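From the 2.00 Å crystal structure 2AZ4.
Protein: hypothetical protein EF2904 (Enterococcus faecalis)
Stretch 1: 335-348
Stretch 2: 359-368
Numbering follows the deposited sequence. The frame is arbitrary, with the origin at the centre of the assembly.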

# COMPACT_ATOMS: atom_id res chain seq x y z
N GLN A 335 3.07 -24.75 -0.27
CA GLN A 335 3.67 -26.09 -0.20
C GLN A 335 5.08 -26.06 0.33
O GLN A 335 5.98 -26.62 -0.29
CB GLN A 335 3.63 -26.79 -1.57
CG GLN A 335 2.23 -27.17 -2.02
CD GLN A 335 2.26 -28.18 -3.16
OE1 GLN A 335 2.57 -29.37 -2.97
NE2 GLN A 335 1.96 -27.70 -4.37
N PHE A 336 5.30 -25.40 1.46
CA PHE A 336 6.68 -25.21 1.95
C PHE A 336 7.29 -26.54 2.39
O PHE A 336 8.51 -26.66 2.48
CB PHE A 336 6.76 -24.15 3.08
CG PHE A 336 6.52 -22.75 2.59
CD1 PHE A 336 7.58 -21.93 2.27
CD2 PHE A 336 5.22 -22.26 2.45
CE1 PHE A 336 7.35 -20.62 1.82
CE2 PHE A 336 4.99 -20.95 1.97
CZ PHE A 336 6.04 -20.15 1.66
N ASP A 337 6.44 -27.55 2.62
CA ASP A 337 6.89 -28.89 3.05
C ASP A 337 7.67 -29.60 1.94
O ASP A 337 8.35 -30.60 2.18
CB ASP A 337 5.70 -29.71 3.59
CG ASP A 337 6.08 -31.09 4.12
OD1 ASP A 337 6.98 -31.19 5.01
OD2 ASP A 337 5.46 -32.09 3.66
N ASN A 338 7.64 -29.05 0.72
CA ASN A 338 8.38 -29.63 -0.42
C ASN A 338 9.79 -29.10 -0.64
O ASN A 338 10.54 -29.64 -1.46
CB ASN A 338 7.58 -29.48 -1.71
CG ASN A 338 6.35 -30.36 -1.74
OD1 ASN A 338 6.35 -31.45 -1.16
ND2 ASN A 338 5.31 -29.91 -2.41
N LEU A 339 10.14 -28.04 0.08
CA LEU A 339 11.46 -27.42 -0.06
C LEU A 339 12.46 -28.38 0.52
O LEU A 339 12.13 -29.19 1.38
CB LEU A 339 11.51 -26.08 0.70
CG LEU A 339 10.68 -24.89 0.19
CD1 LEU A 339 10.83 -23.70 1.12
CD2 LEU A 339 11.05 -24.51 -1.24
N GLN A 340 13.70 -28.26 0.07
CA GLN A 340 14.72 -29.17 0.52
C GLN A 340 15.20 -28.84 1.93
O GLN A 340 15.30 -27.67 2.32
CB GLN A 340 15.90 -29.14 -0.43
CG GLN A 340 15.52 -29.43 -1.86
CD GLN A 340 16.64 -29.10 -2.81
OE1 GLN A 340 17.81 -29.00 -2.41
NE2 GLN A 340 16.30 -28.94 -4.07
N GLU A 341 15.47 -29.91 2.69
CA GLU A 341 16.16 -29.81 3.96
C GLU A 341 17.52 -29.15 3.76
O GLU A 341 18.29 -29.51 2.84
CB GLU A 341 16.30 -31.21 4.58
CG GLU A 341 16.91 -31.25 5.96
CD GLU A 341 16.45 -32.47 6.77
OE1 GLU A 341 15.37 -33.05 6.46
OE2 GLU A 341 17.18 -32.83 7.74
N GLY A 342 17.81 -28.16 4.61
CA GLY A 342 19.06 -27.43 4.54
C GLY A 342 19.06 -26.26 3.56
O GLY A 342 20.09 -25.60 3.36
N SER A 343 17.92 -26.01 2.93
CA SER A 343 17.86 -24.93 1.94
C SER A 343 17.72 -23.54 2.61
O SER A 343 17.61 -23.42 3.85
CB SER A 343 16.75 -25.20 0.92
OG SER A 343 15.48 -25.06 1.53
N LEU A 344 17.72 -22.49 1.79
CA LEU A 344 17.67 -21.11 2.27
C LEU A 344 16.39 -20.47 1.76
O LEU A 344 16.08 -20.57 0.58
CB LEU A 344 18.89 -20.34 1.76
CG LEU A 344 19.04 -18.84 2.13
CD1 LEU A 344 19.08 -18.63 3.65
CD2 LEU A 344 20.31 -18.26 1.42
N TYR A 345 15.65 -19.84 2.65
CA TYR A 345 14.45 -19.09 2.26
C TYR A 345 14.59 -17.64 2.73
O TYR A 345 14.85 -17.37 3.89
CB TYR A 345 13.18 -19.74 2.83
CG TYR A 345 11.96 -18.84 2.72
CD1 TYR A 345 11.37 -18.57 1.48
CD2 TYR A 345 11.41 -18.23 3.85
CE1 TYR A 345 10.26 -17.73 1.37
CE2 TYR A 345 10.29 -17.39 3.74
CZ TYR A 345 9.74 -17.14 2.50
OH TYR A 345 8.65 -16.31 2.39
N ILE A 346 14.38 -16.72 1.80
CA ILE A 346 14.54 -15.30 2.07
C ILE A 346 13.17 -14.66 2.10
O ILE A 346 12.46 -14.63 1.10
CB ILE A 346 15.44 -14.62 1.03
CG1 ILE A 346 16.84 -15.26 1.06
CG2 ILE A 346 15.51 -13.11 1.28
CD1 ILE A 346 17.57 -15.16 -0.29
N HIS A 347 12.79 -14.21 3.29
CA HIS A 347 11.48 -13.63 3.53
C HIS A 347 11.59 -12.11 3.41
O HIS A 347 12.15 -11.45 4.29
CB HIS A 347 11.01 -14.03 4.93
CG HIS A 347 9.53 -13.94 5.11
ND1 HIS A 347 8.94 -13.15 6.07
CD2 HIS A 347 8.52 -14.52 4.42
CE1 HIS A 347 7.63 -13.28 5.99
NE2 HIS A 347 7.35 -14.09 4.99
N SER A 348 11.08 -11.56 2.31
CA SER A 348 11.31 -10.14 2.00
C SER A 348 9.99 -9.38 1.96
O SER A 348 9.44 -9.09 0.88
CB SER A 348 12.06 -10.00 0.69
OG SER A 348 12.48 -8.66 0.51
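Stretch 2 359-368: QYRVFLDLLA

How does stretch 2 lie on stretch 1? Residues 359-368 are helical throughout, part of a longer helix, and they run nearly antiparallel to the strand that starts at Leu 344: the two N-to-C directions differ by 163°, and the axes approach to 11.3 Å. At that spacing side chains must bridge the gap, and no hydrogen bond crosses it.

What does the start of stretch 1 offer the helix? The 3-10 segment 336-338 brings Phe 336 close, its CA 7.7 Å from the CA of Leu 367. Its CB points toward the helix, and one face of its ring receives the edge of Phe 363, with Phe 336 CE1 3.6 Å from Phe 363 CZ and the planes at 71°. The leucines of the next turn add apolar contacts: Phe 336 CB lies 4.3 Å from Leu 366 CD2, and Phe 336 CD1 lies 4.4 Å from Leu 367 CD2.

Does the turn that follows touch the helix? It does not. Gln 340 to Ser 343 form a type II turn, closed by the backbone hydrogen bond from Ser 343 N to Gln 340 O (3.2 Å).

Which strand residues meet the helix? Tyr 345 and His 347 do, because successive side chains alternate along a strand and the CA-to-CB bonds of these two point toward the helix, whereas Leu 344 and Ile 346 make no contact. Tyr 345 CE2 is 3.5 Å from Phe 363 CZ, and Tyr 345 CD2 is 4.0 Å from Leu 367 CD1. Farther along, His 347 CD2 comes within 3.8 Å of Phe 363 CE2 in an offset edge-to-face pair, and His 347 CE1 lies 4.2 Å from Tyr 360 CE1. The partners thus step back from Leu 367 to Tyr 360 as the strand advances, with Phe 363 touching all three aromatic residues.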

# COMPACT_ATOMS: atom_id res chain seq x y z
N GLN A 359 0.32 -16.49 12.66
CA GLN A 359 0.86 -17.37 11.60
C GLN A 359 2.39 -17.32 11.49
O GLN A 359 3.01 -18.27 11.01
CB GLN A 359 0.25 -17.03 10.25
CG GLN A 359 -1.13 -17.59 10.01
CD GLN A 359 -1.51 -17.50 8.52
OE1 GLN A 359 -2.61 -17.06 8.17
NE2 GLN A 359 -0.57 -17.88 7.65
N TYR A 360 2.99 -16.22 11.93
CA TYR A 360 4.42 -16.01 11.79
C TYR A 360 5.19 -17.10 12.51
O TYR A 360 6.03 -17.77 11.91
CB TYR A 360 4.80 -14.61 12.29
CG TYR A 360 6.17 -14.15 11.88
CD1 TYR A 360 6.42 -13.74 10.57
CD2 TYR A 360 7.22 -14.13 12.78
CE1 TYR A 360 7.67 -13.30 10.18
CE2 TYR A 360 8.50 -13.70 12.40
CZ TYR A 360 8.71 -13.28 11.10
OH TYR A 360 9.97 -12.85 10.70
N ARG A 361 4.87 -17.30 13.79
CA ARG A 361 5.44 -18.39 14.58
C ARG A 361 5.27 -19.78 13.97
O ARG A 361 6.23 -20.54 13.93
CB ARG A 361 4.86 -18.40 16.00
CG ARG A 361 5.70 -19.21 17.00
CD ARG A 361 7.17 -18.74 16.98
NE ARG A 361 7.91 -19.17 18.17
CZ ARG A 361 7.96 -18.50 19.32
NH1 ARG A 361 7.33 -17.33 19.46
NH2 ARG A 361 8.66 -19.00 20.34
N VAL A 362 4.06 -20.11 13.51
CA VAL A 362 3.84 -21.43 12.91
C VAL A 362 4.67 -21.62 11.64
O VAL A 362 5.24 -22.70 11.41
CB VAL A 362 2.30 -21.85 12.79
CG1 VAL A 362 1.37 -20.75 13.19
CG2 VAL A 362 1.94 -22.42 11.44
N PHE A 363 4.79 -20.55 10.85
CA PHE A 363 5.61 -20.56 9.64
C PHE A 363 7.07 -20.85 9.99
O PHE A 363 7.67 -21.78 9.45
CB PHE A 363 5.46 -19.22 8.89
CG PHE A 363 6.17 -19.16 7.55
CD1 PHE A 363 6.23 -20.27 6.71
CD2 PHE A 363 6.73 -17.97 7.11
CE1 PHE A 363 6.87 -20.20 5.46
CE2 PHE A 363 7.37 -17.88 5.85
CZ PHE A 363 7.44 -18.99 5.04
N LEU A 364 7.63 -20.08 10.92
CA LEU A 364 9.02 -20.28 11.34
C LEU A 364 9.24 -21.65 11.96
O LEU A 364 10.27 -22.28 11.74
CB LEU A 364 9.49 -19.18 12.31
CG LEU A 364 9.42 -17.66 12.07
CD1 LEU A 364 10.65 -17.06 12.70
CD2 LEU A 364 9.34 -17.24 10.62
N ASP A 365 8.26 -22.13 12.73
CA ASP A 365 8.30 -23.48 13.28
C ASP A 365 8.32 -24.55 12.17
O ASP A 365 9.13 -25.49 12.22
CB ASP A 365 7.14 -23.71 14.28
CG ASP A 365 7.28 -22.88 15.57
OD1 ASP A 365 8.25 -22.08 15.72
OD2 ASP A 365 6.40 -23.02 16.46
N LEU A 366 7.47 -24.40 11.15
CA LEU A 366 7.49 -25.31 10.00
C LEU A 366 8.86 -25.36 9.31
O LEU A 366 9.38 -26.45 9.02
CB LEU A 366 6.36 -24.98 9.01
CG LEU A 366 6.43 -25.01 7.47
CD1 LEU A 366 7.21 -26.17 6.86
CD2 LEU A 366 5.01 -24.95 6.88
N LEU A 367 9.45 -24.19 9.06
CA LEU A 367 10.74 -24.11 8.40
C LEU A 367 11.82 -24.74 9.25
O LEU A 367 12.68 -25.44 8.72
CB LEU A 367 11.09 -22.66 8.08
CG LEU A 367 10.19 -21.97 7.06
CD1 LEU A 367 10.49 -20.47 7.01
CD2 LEU A 367 10.33 -22.63 5.69
N ALA A 368 11.80 -24.46 10.55
CA ALA A 368 12.77 -25.00 11.48
C ALA A 368 12.83 -26.52 11.44
O ALA A 368 13.92 -27.09 11.29
CB ALA A 368 12.49 -24.52 12.89